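Local coordinates for BolA-like protein (Babesia bovis, PDB 3O2E) that is of unknown function but, as a member of the BolA/IbaG family, may bind a [2Fe-2S] cluster, at residues K66-A78 / A88-E100. Sequence-based numbering, arbitrary orientation.
Sequences KGLLDRQRLVNSA and AFTMKCLTPGEWE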
loop_
_atom_site.group_PDB
_atom_site.type_symbol
_atom_site.label_atom_id
_atom_site.label_comp_id
_atom_site.label_asym_id
_atom_site.label_seq_id
_atom_site.Cartn_x
_atom_site.Cartn_y
_atom_site.Cartn_z
ATOM N N LYS A 66 -13.852 8.323 1.806
ATOM C CA LYS A 66 -12.820 8.909 0.922
ATOM C C LYS A 66 -12.938 8.434 -0.499
ATOM O O LYS A 66 -13.157 7.272 -0.738
ATOM C CB LYS A 66 -11.412 8.574 1.389
ATOM C CG LYS A 66 -11.144 8.967 2.784
ATOM C CD LYS A 66 -9.682 8.852 3.114
ATOM C CE LYS A 66 -9.393 9.511 4.433
ATOM N NZ LYS A 66 -8.094 10.202 4.272
ATOM N N GLY A 67 -12.788 9.354 -1.437
ATOM C CA GLY A 67 -12.640 8.997 -2.852
ATOM C C GLY A 67 -11.292 8.356 -3.151
ATOM O O GLY A 67 -10.399 8.333 -2.321
ATOM N N LEU A 68 -11.128 7.846 -4.365
ATOM C CA LEU A 68 -9.923 7.096 -4.697
ATOM C C LEU A 68 -8.626 7.914 -4.659
ATOM O O LEU A 68 -7.651 7.400 -4.161
ATOM C CB LEU A 68 -10.069 6.344 -6.011
ATOM C CG LEU A 68 -11.283 5.426 -6.168
ATOM C CD1 LEU A 68 -11.131 4.646 -7.487
ATOM C CD2 LEU A 68 -11.488 4.477 -4.988
ATOM N N LEU A 69 -8.618 9.172 -5.096
ATOM C CA LEU A 69 -7.399 9.985 -4.981
ATOM C C LEU A 69 -7.045 10.255 -3.514
ATOM O O LEU A 69 -5.884 10.211 -3.147
ATOM C CB LEU A 69 -7.477 11.309 -5.738
ATOM C CG LEU A 69 -6.100 11.924 -6.127
ATOM C CD1 LEU A 69 -5.190 10.979 -6.900
ATOM C CD2 LEU A 69 -6.333 13.162 -6.949
ATOM N N ASP A 70 -8.047 10.497 -2.677
ATOM C CA ASP A 70 -7.783 10.683 -1.260
ATOM C C ASP A 70 -7.305 9.399 -0.550
ATOM O O ASP A 70 -6.511 9.449 0.418
ATOM C CB ASP A 70 -9.005 11.280 -0.579
ATOM C CG ASP A 70 -9.041 12.803 -0.681
ATOM O OD1 ASP A 70 -7.976 13.414 -0.916
ATOM O OD2 ASP A 70 -10.132 13.369 -0.477
ATOM N N ARG A 71 -7.769 8.243 -1.022
ATOM C CA ARG A 71 -7.222 6.941 -0.575
ATOM C C ARG A 71 -5.740 6.783 -0.932
ATOM O O ARG A 71 -4.916 6.401 -0.097
ATOM C CB ARG A 71 -8.032 5.806 -1.189
ATOM C CG ARG A 71 -9.469 5.786 -0.694
ATOM C CD ARG A 71 -10.264 4.660 -1.337
ATOM N NE ARG A 71 -11.670 4.825 -0.998
ATOM C CZ ARG A 71 -12.572 3.860 -1.045
ATOM N NH1 ARG A 71 -12.220 2.651 -1.409
ATOM N NH2 ARG A 71 -13.819 4.107 -0.673
ATOM N N GLN A 72 -5.401 7.079 -2.181
ATOM C CA GLN A 72 -4.016 7.010 -2.636
ATOM C C GLN A 72 -3.121 7.918 -1.849
ATOM O O GLN A 72 -2.043 7.517 -1.410
ATOM C CB GLN A 72 -3.915 7.339 -4.098
ATOM C CG GLN A 72 -4.538 6.289 -4.984
ATOM C CD GLN A 72 -4.440 6.682 -6.456
ATOM O OE1 GLN A 72 -3.395 7.143 -6.928
ATOM N NE2 GLN A 72 -5.541 6.540 -7.172
ATOM N N ARG A 73 -3.593 9.128 -1.593
ATOM C CA ARG A 73 -2.854 10.015 -0.703
ATOM C C ARG A 73 -2.552 9.448 0.669
ATOM O O ARG A 73 -1.440 9.591 1.203
ATOM C CB ARG A 73 -3.596 11.332 -0.595
ATOM C CG ARG A 73 -3.519 12.078 -1.869
ATOM C CD ARG A 73 -4.563 13.117 -1.957
ATOM N NE ARG A 73 -4.221 14.065 -2.978
ATOM C CZ ARG A 73 -5.054 14.901 -3.565
ATOM N NH1 ARG A 73 -6.342 14.898 -3.274
ATOM N NH2 ARG A 73 -4.587 15.747 -4.468
ATOM N N LEU A 74 -3.540 8.796 1.258
ATOM C CA LEU A 74 -3.359 8.213 2.566
ATOM C C LEU A 74 -2.298 7.106 2.553
ATOM O O LEU A 74 -1.509 6.986 3.459
ATOM C CB LEU A 74 -4.706 7.678 3.039
ATOM C CG LEU A 74 -4.939 7.319 4.495
ATOM C CD1 LEU A 74 -4.742 8.508 5.401
ATOM C CD2 LEU A 74 -6.355 6.771 4.623
ATOM N N VAL A 75 -2.326 6.262 1.549
ATOM C CA VAL A 75 -1.325 5.197 1.418
ATOM C C VAL A 75 0.058 5.752 1.200
ATOM O O VAL A 75 1.015 5.317 1.846
ATOM C CB VAL A 75 -1.721 4.224 0.324
ATOM C CG1 VAL A 75 -0.649 3.143 0.126
ATOM C CG2 VAL A 75 -3.080 3.632 0.695
ATOM N N ASN A 76 0.179 6.760 0.347
ATOM C CA ASN A 76 1.483 7.371 0.094
ATOM C C ASN A 76 2.003 8.070 1.318
ATOM O O ASN A 76 3.174 8.034 1.593
ATOM C CB ASN A 76 1.386 8.366 -1.017
ATOM C CG ASN A 76 1.116 7.733 -2.334
ATOM O OD1 ASN A 76 1.463 6.575 -2.585
ATOM N ND2 ASN A 76 0.518 8.497 -3.203
ATOM N N SER A 77 1.113 8.661 2.107
ATOM C CA SER A 77 1.545 9.264 3.352
ATOM C C SER A 77 2.101 8.251 4.391
ATOM O O SER A 77 2.945 8.605 5.180
ATOM C CB SER A 77 0.455 10.156 3.931
ATOM O OG SER A 77 -0.203 9.478 4.950
ATOM N N ALA A 78 1.609 7.018 4.387
ATOM C CA ALA A 78 2.165 5.932 5.207
ATOM C C ALA A 78 3.618 5.597 4.891
ATOM O O ALA A 78 4.419 5.250 5.783
ATOM C CB ALA A 78 1.276 4.695 5.059
ATOM N N ALA A 88 8.626 2.426 -8.287
ATOM C CA ALA A 88 7.201 2.442 -8.599
ATOM C C ALA A 88 6.393 1.842 -7.464
ATOM O O ALA A 88 6.800 0.879 -6.816
ATOM C CB ALA A 88 6.914 1.632 -9.887
ATOM N N PHE A 89 5.208 2.398 -7.260
ATOM C CA PHE A 89 4.281 1.902 -6.287
ATOM C C PHE A 89 2.887 2.058 -6.849
ATOM O O PHE A 89 2.485 3.161 -7.272
ATOM C CB PHE A 89 4.450 2.629 -4.963
ATOM C CG PHE A 89 3.675 1.992 -3.838
ATOM C CD1 PHE A 89 4.245 1.022 -3.047
ATOM C CD2 PHE A 89 2.355 2.383 -3.576
ATOM C CE1 PHE A 89 3.527 0.419 -2.000
ATOM C CE2 PHE A 89 1.646 1.809 -2.532
ATOM C CZ PHE A 89 2.246 0.787 -1.751
ATOM N N THR A 90 2.186 0.936 -6.939
ATOM C CA THR A 90 0.817 0.904 -7.376
ATOM C C THR A 90 -0.034 0.261 -6.272
ATOM O O THR A 90 0.463 -0.442 -5.386
ATOM C CB THR A 90 0.620 0.127 -8.675
ATOM O OG1 THR A 90 0.934 -1.247 -8.457
ATOM C CG2 THR A 90 1.488 0.678 -9.812
ATOM N N MET A 91 -1.341 0.526 -6.333
ATOM C CA MET A 91 -2.246 0.107 -5.270
ATOM C C MET A 91 -3.700 -0.005 -5.729
ATOM O O MET A 91 -4.114 0.581 -6.754
ATOM C CB MET A 91 -2.126 1.064 -4.079
ATOM C CG MET A 91 -2.820 2.391 -4.282
ATOM S SD MET A 91 -2.524 3.579 -3.018
ATOM C CE MET A 91 -0.985 4.241 -3.589
ATOM N N LYS A 92 -4.446 -0.819 -4.986
ATOM C CA LYS A 92 -5.900 -0.900 -5.089
ATOM C C LYS A 92 -6.417 -0.789 -3.652
ATOM O O LYS A 92 -5.953 -1.517 -2.776
ATOM C CB LYS A 92 -6.318 -2.224 -5.727
ATOM N N CYS A 93 -7.274 0.207 -3.397
ATOM C CA CYS A 93 -7.708 0.590 -2.042
ATOM C C CYS A 93 -9.247 0.352 -1.914
ATOM O O CYS A 93 -10.041 0.997 -2.562
ATOM C CB CYS A 93 -7.419 2.061 -1.744
ATOM S SG CYS A 93 -5.739 2.614 -1.940
ATOM N N LEU A 94 -9.633 -0.563 -1.070
ATOM C CA LEU A 94 -11.033 -0.851 -0.835
ATOM C C LEU A 94 -11.348 -0.703 0.636
ATOM O O LEU A 94 -10.516 -0.989 1.505
ATOM C CB LEU A 94 -11.339 -2.292 -1.246
ATOM C CG LEU A 94 -11.285 -2.735 -2.720
ATOM C CD1 LEU A 94 -9.867 -2.878 -3.115
ATOM C CD2 LEU A 94 -11.992 -4.090 -2.895
ATOM N N THR A 95 -12.579 -0.331 0.922
ATOM C CA THR A 95 -13.092 -0.462 2.261
ATOM C C THR A 95 -13.485 -1.930 2.474
ATOM O O THR A 95 -13.717 -2.676 1.497
ATOM C CB THR A 95 -14.319 0.448 2.497
ATOM O OG1 THR A 95 -15.416 -0.018 1.701
ATOM C CG2 THR A 95 -14.013 1.906 2.169
ATOM N N PRO A 96 -13.584 -2.349 3.744
ATOM C CA PRO A 96 -13.989 -3.739 3.974
ATOM C C PRO A 96 -15.390 -4.008 3.434
ATOM O O PRO A 96 -15.627 -5.122 2.991
ATOM C CB PRO A 96 -13.911 -3.919 5.495
ATOM C CG PRO A 96 -13.608 -2.631 6.063
ATOM C CD PRO A 96 -13.263 -1.644 4.992
ATOM N N GLY A 97 -16.257 -2.972 3.411
ATOM C CA GLY A 97 -17.551 -3.038 2.757
ATOM C C GLY A 97 -17.558 -3.272 1.255
ATOM O O GLY A 97 -18.366 -4.070 0.734
ATOM N N GLU A 98 -16.692 -2.549 0.551
ATOM C CA GLU A 98 -16.518 -2.729 -0.869
ATOM C C GLU A 98 -15.895 -4.080 -1.182
ATOM O O GLU A 98 -16.252 -4.708 -2.159
ATOM C CB GLU A 98 -15.634 -1.628 -1.421
ATOM C CG GLU A 98 -16.281 -0.235 -1.408
ATOM C CD GLU A 98 -15.267 0.882 -1.453
ATOM O OE1 GLU A 98 -14.071 0.578 -1.619
ATOM O OE2 GLU A 98 -15.656 2.077 -1.273
ATOM N N TRP A 99 -14.927 -4.504 -0.364
ATOM C CA TRP A 99 -14.266 -5.813 -0.514
ATOM C C TRP A 99 -15.265 -6.941 -0.438
ATOM O O TRP A 99 -15.265 -7.845 -1.276
ATOM C CB TRP A 99 -13.213 -5.990 0.588
ATOM C CG TRP A 99 -12.324 -7.173 0.485
ATOM C CD1 TRP A 99 -11.520 -7.514 -0.565
ATOM C CD2 TRP A 99 -12.038 -8.089 1.514
ATOM N NE1 TRP A 99 -10.790 -8.610 -0.266
ATOM C CE2 TRP A 99 -11.091 -8.996 1.010
ATOM C CE3 TRP A 99 -12.489 -8.237 2.827
ATOM C CZ2 TRP A 99 -10.580 -10.035 1.767
ATOM C CZ3 TRP A 99 -11.991 -9.272 3.576
ATOM C CH2 TRP A 99 -11.047 -10.169 3.041
ATOM N N GLU A 100 -16.092 -6.907 0.586
ATOM C CA GLU A 100 -17.154 -7.903 0.715
ATOM C C GLU A 100 -18.113 -7.835 -0.510
ATOM O O GLU A 100 -18.445 -8.870 -1.106
ATOM C CB GLU A 100 -17.843 -7.739 2.063
HETATM O O HOH W 1 2.202 5.962 -5.508
#
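Arg71 and Glu98 meet as a nearly flat, two-bonded salt bridge, the guanidinium and carboxylate planes only 10° apart. Arg71 NH1 donates to Glu98 OE1 at 2.8 Å, almost straight. Arg71 NH2 reaches Glu98 OE2, also at 2.8 Å, and both oxygens use their syn lone pairs. The Arg71 side chain runs out straight (chi2 179°), which carries the guanidinium past Cys93 to the start of helix 96-101. There Arg71 NH1 also donates to Cys93 O (3.0 Å), while NE is held by Lys66 O of its own segment. Thr95 N donates to Glu98 OE1; Glu98 N returns a bond to Thr95 OG1, which completes a capping box.

Farther along, Val75 and Met91 meet tip to tip, with Val75 CB 3.5 Å from Met91 SD. Val75 CG1 touches Phe89 CE2 (3.8 Å), and its CG2 meets Cys93 SG. Leu32 and Leu36 of helix 25-36 also touch Val75. Helix 68-78 and strand 88-94, axes at 117°, belong to the beta-alpha-beta unit 52-59, 68-78, 86-94. The chemistry implies an apolar, sulfur-rich interface closed at one end by a buried arginine, whose charge is probably balanced by Glu98 and whose rotation is fixed by bonds from all three nitrogens.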